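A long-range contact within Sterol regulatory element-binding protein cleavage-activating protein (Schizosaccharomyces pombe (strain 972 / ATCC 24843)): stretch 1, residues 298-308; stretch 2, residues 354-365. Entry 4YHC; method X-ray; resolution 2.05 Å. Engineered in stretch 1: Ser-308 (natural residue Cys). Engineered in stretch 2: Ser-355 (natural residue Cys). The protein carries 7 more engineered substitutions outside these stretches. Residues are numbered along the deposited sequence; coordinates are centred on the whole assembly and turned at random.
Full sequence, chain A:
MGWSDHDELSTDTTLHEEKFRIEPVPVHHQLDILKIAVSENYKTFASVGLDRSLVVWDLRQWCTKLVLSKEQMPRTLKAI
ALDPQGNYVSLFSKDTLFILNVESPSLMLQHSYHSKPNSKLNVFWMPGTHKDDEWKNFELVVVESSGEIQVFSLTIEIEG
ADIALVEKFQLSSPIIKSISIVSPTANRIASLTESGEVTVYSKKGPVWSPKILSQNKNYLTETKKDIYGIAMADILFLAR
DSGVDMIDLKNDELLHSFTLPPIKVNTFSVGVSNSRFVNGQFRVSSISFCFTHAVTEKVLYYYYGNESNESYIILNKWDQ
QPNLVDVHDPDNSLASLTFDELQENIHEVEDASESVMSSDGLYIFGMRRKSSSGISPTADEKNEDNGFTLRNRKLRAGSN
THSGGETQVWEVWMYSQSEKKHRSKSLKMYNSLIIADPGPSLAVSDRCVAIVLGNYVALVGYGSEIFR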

# COMPACT_ATOMS: atom_id res chain seq x y z
N LYS A 298 8.97 -15.72 -9.59
CA LYS A 298 8.48 -16.10 -8.25
C LYS A 298 8.34 -14.84 -7.37
O LYS A 298 9.10 -13.91 -7.48
CB LYS A 298 9.43 -17.05 -7.54
CG LYS A 298 9.60 -18.40 -8.23
CD LYS A 298 8.41 -19.29 -8.03
CE LYS A 298 8.70 -20.73 -8.47
NZ LYS A 298 8.33 -20.86 -9.89
N VAL A 299 7.40 -14.86 -6.44
CA VAL A 299 7.31 -13.76 -5.43
C VAL A 299 8.26 -14.07 -4.26
O VAL A 299 8.26 -15.13 -3.68
CB VAL A 299 5.85 -13.52 -5.00
CG1 VAL A 299 5.72 -12.39 -3.90
CG2 VAL A 299 5.01 -13.20 -6.23
N LEU A 300 9.06 -13.10 -3.94
CA LEU A 300 10.03 -13.19 -2.88
C LEU A 300 9.87 -12.10 -1.78
O LEU A 300 9.50 -10.99 -2.04
CB LEU A 300 11.43 -13.11 -3.45
CG LEU A 300 12.20 -14.23 -4.15
CD1 LEU A 300 12.70 -15.23 -3.16
CD2 LEU A 300 11.38 -14.92 -5.17
N TYR A 301 10.21 -12.48 -0.56
CA TYR A 301 10.20 -11.60 0.63
C TYR A 301 11.56 -11.64 1.27
O TYR A 301 12.07 -12.71 1.59
CB TYR A 301 9.13 -12.04 1.61
CG TYR A 301 7.75 -11.93 1.05
CD1 TYR A 301 7.21 -12.96 0.28
CD2 TYR A 301 6.97 -10.80 1.32
CE1 TYR A 301 5.93 -12.87 -0.24
CE2 TYR A 301 5.70 -10.69 0.80
CZ TYR A 301 5.16 -11.73 0.04
OH TYR A 301 3.95 -11.56 -0.49
N TYR A 302 12.22 -10.48 1.29
CA TYR A 302 13.48 -10.34 1.97
C TYR A 302 13.22 -9.55 3.24
O TYR A 302 12.57 -8.46 3.18
CB TYR A 302 14.45 -9.57 1.09
CG TYR A 302 15.16 -10.35 0.03
CD1 TYR A 302 14.46 -11.12 -0.87
CD2 TYR A 302 16.54 -10.26 -0.10
CE1 TYR A 302 15.12 -11.81 -1.89
CE2 TYR A 302 17.22 -10.97 -1.10
CZ TYR A 302 16.49 -11.73 -1.98
OH TYR A 302 17.14 -12.33 -2.97
N TYR A 303 13.63 -10.12 4.34
CA TYR A 303 13.49 -9.56 5.68
C TYR A 303 14.87 -9.30 6.27
O TYR A 303 15.76 -10.23 6.33
CB TYR A 303 12.71 -10.54 6.56
CG TYR A 303 12.65 -10.14 8.01
CD1 TYR A 303 11.69 -9.19 8.46
CD2 TYR A 303 13.52 -10.68 8.94
CE1 TYR A 303 11.63 -8.82 9.81
CE2 TYR A 303 13.46 -10.34 10.28
CZ TYR A 303 12.50 -9.41 10.70
OH TYR A 303 12.48 -9.05 12.02
N TYR A 304 15.09 -8.06 6.70
CA TYR A 304 16.35 -7.66 7.32
C TYR A 304 16.14 -7.25 8.77
O TYR A 304 15.29 -6.41 9.06
CB TYR A 304 16.97 -6.48 6.57
CG TYR A 304 17.14 -6.68 5.08
CD1 TYR A 304 16.13 -6.33 4.20
CD2 TYR A 304 18.32 -7.19 4.56
CE1 TYR A 304 16.28 -6.50 2.84
CE2 TYR A 304 18.48 -7.36 3.20
CZ TYR A 304 17.46 -7.02 2.34
OH TYR A 304 17.61 -7.19 0.99
N GLY A 305 16.91 -7.83 9.67
CA GLY A 305 16.87 -7.41 11.06
C GLY A 305 16.94 -8.52 12.09
O GLY A 305 16.59 -9.66 11.82
N ASN A 306 17.38 -8.16 13.29
CA ASN A 306 17.39 -9.07 14.43
C ASN A 306 16.08 -8.95 15.19
O ASN A 306 15.83 -9.71 16.13
CB ASN A 306 18.57 -8.77 15.35
CG ASN A 306 19.87 -8.63 14.60
OD1 ASN A 306 19.89 -8.51 13.38
ND2 ASN A 306 20.98 -8.66 15.33
N GLU A 307 15.24 -8.00 14.77
CA GLU A 307 13.91 -7.80 15.34
C GLU A 307 13.89 -6.91 16.58
O GLU A 307 14.94 -6.56 17.12
CB GLU A 307 13.23 -9.15 15.64
CG GLU A 307 11.85 -9.03 16.26
CD GLU A 307 10.93 -8.10 15.50
OE1 GLU A 307 9.77 -7.93 15.92
OE2 GLU A 307 11.36 -7.53 14.47
N SER A 308 12.68 -6.54 16.99
CA SER A 308 12.45 -5.63 18.12
C SER A 308 13.35 -5.90 19.32
O SER A 308 14.49 -5.44 19.37
CB SER A 308 10.98 -5.68 18.53
OG SER A 308 10.79 -5.24 19.87
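Stretch 2 (354-365) ESVMSSDGLYIF

Stretch 2 packs on stretch 1 as a small side-chain contact between separate strands, centred on the ring of Tyr-301 and carrying one hydrogen bond across it. Stretch 2 is a hairpin: strand 354-357 turns through a type I beta turn, Ser-358 to Gly-361, into a strand beginning at Tyr-363, and the pair is held by Val-356 N to Phe-365 O and Phe-365 N to Val-356 O, both 2.9 Å. Strand 354-357 runs in nearly the same direction as strand 299-304, at a crossing angle of 22°, but the axes come no closer than 9.1 Å and no backbone hydrogen bond joins the stretches. In register, Val-299 lies nearest Ser-355, Tyr-301 nearest Ile-364 and Tyr-303 nearest Gly-361, with CA-CA distances of 8.2, 8.4 and 7.8 Å.

Alternation along the strand turns Val-299, Tyr-301 and Tyr-303 toward the hairpin. Tyr-301 gives up 117 Å², the largest share. Ile-364 CD1 sits over one face of its ring, 3.9 Å from the centroid and 26° off the normal, a CH-pi geometry; Met-357 SD lies at the edge, 5.2 Å from the centroid. Tyr-301 OH hydrogen-bonds OG of the engineered Ser-355 at 2.8 Å. Farther along, Leu-362 CD2 meets Tyr-303 CE1 at 3.9 Å.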

# COMPACT_ATOMS: atom_id res chain seq x y z
N GLU A 354 -1.66 -16.82 -3.69
CA GLU A 354 -1.65 -15.41 -3.65
C GLU A 354 -1.11 -15.05 -2.26
O GLU A 354 -1.68 -15.47 -1.24
CB GLU A 354 -3.06 -14.86 -3.82
CG GLU A 354 -3.25 -13.37 -3.67
CD GLU A 354 -2.57 -12.48 -4.74
OE1 GLU A 354 -1.93 -13.02 -5.70
OE2 GLU A 354 -2.66 -11.21 -4.57
N SER A 355 -0.11 -14.19 -2.20
CA SER A 355 0.44 -13.78 -0.92
C SER A 355 0.61 -12.28 -0.79
O SER A 355 0.73 -11.59 -1.78
CB SER A 355 1.80 -14.43 -0.72
OG SER A 355 2.79 -13.86 -1.51
N VAL A 356 0.73 -11.80 0.44
CA VAL A 356 0.87 -10.41 0.70
C VAL A 356 1.40 -10.22 2.13
O VAL A 356 1.03 -10.95 3.05
CB VAL A 356 -0.44 -9.67 0.47
CG1 VAL A 356 -1.62 -10.32 1.22
CG2 VAL A 356 -0.35 -8.18 0.83
N MET A 357 2.29 -9.28 2.30
CA MET A 357 2.79 -8.97 3.66
C MET A 357 2.00 -7.89 4.38
O MET A 357 1.41 -6.99 3.75
CB MET A 357 4.26 -8.65 3.66
CG MET A 357 4.68 -7.35 3.01
SD MET A 357 6.51 -7.23 2.99
CE MET A 357 6.70 -5.69 2.24
N SER A 358 2.01 -7.96 5.67
CA SER A 358 1.41 -6.94 6.50
C SER A 358 2.09 -5.59 6.33
O SER A 358 3.21 -5.50 5.78
CB SER A 358 1.46 -7.37 7.95
OG SER A 358 2.78 -7.48 8.39
N SER A 359 1.43 -4.51 6.81
CA SER A 359 1.94 -3.17 6.47
C SER A 359 3.30 -2.85 7.08
O SER A 359 4.04 -1.99 6.56
CB SER A 359 0.91 -2.10 6.89
OG SER A 359 0.61 -2.33 8.25
N ASP A 360 3.68 -3.52 8.17
CA ASP A 360 5.04 -3.36 8.71
C ASP A 360 6.07 -4.43 8.22
O ASP A 360 7.17 -4.42 8.65
CB ASP A 360 5.08 -3.29 10.24
CG ASP A 360 4.61 -4.52 10.88
OD1 ASP A 360 4.29 -5.47 10.12
OD2 ASP A 360 4.59 -4.58 12.12
N GLY A 361 5.68 -5.28 7.30
CA GLY A 361 6.53 -6.33 6.78
C GLY A 361 6.81 -7.50 7.72
O GLY A 361 7.68 -8.33 7.45
N LEU A 362 6.18 -7.55 8.87
CA LEU A 362 6.50 -8.59 9.83
C LEU A 362 5.82 -9.96 9.57
O LEU A 362 6.33 -10.98 10.02
CB LEU A 362 6.14 -8.16 11.27
CG LEU A 362 7.09 -7.15 11.90
CD1 LEU A 362 6.65 -6.86 13.35
CD2 LEU A 362 8.50 -7.71 11.89
N TYR A 363 4.66 -9.96 8.91
CA TYR A 363 3.97 -11.19 8.59
C TYR A 363 3.67 -11.28 7.08
O TYR A 363 3.34 -10.24 6.39
CB TYR A 363 2.66 -11.22 9.31
CG TYR A 363 2.74 -11.25 10.80
CD1 TYR A 363 2.90 -12.44 11.48
CD2 TYR A 363 2.66 -10.09 11.54
CE1 TYR A 363 3.05 -12.51 12.85
CE2 TYR A 363 2.79 -10.15 12.94
CZ TYR A 363 2.98 -11.36 13.57
OH TYR A 363 3.05 -11.45 14.90
N ILE A 364 3.79 -12.50 6.56
CA ILE A 364 3.29 -12.80 5.22
C ILE A 364 2.06 -13.70 5.36
O ILE A 364 2.07 -14.66 6.13
CB ILE A 364 4.33 -13.55 4.37
CG1 ILE A 364 5.67 -12.88 4.43
CG2 ILE A 364 3.84 -13.71 2.91
CD1 ILE A 364 6.77 -13.76 3.95
N PHE A 365 1.03 -13.43 4.58
CA PHE A 365 -0.16 -14.27 4.56
C PHE A 365 -0.42 -14.69 3.17
O PHE A 365 -0.14 -13.97 2.21
CB PHE A 365 -1.38 -13.53 5.09
CG PHE A 365 -1.22 -13.01 6.53
CD1 PHE A 365 -1.49 -13.85 7.62
CD2 PHE A 365 -0.82 -11.72 6.78
CE1 PHE A 365 -1.37 -13.40 8.95
CE2 PHE A 365 -0.70 -11.27 8.12
CZ PHE A 365 -0.95 -12.10 9.20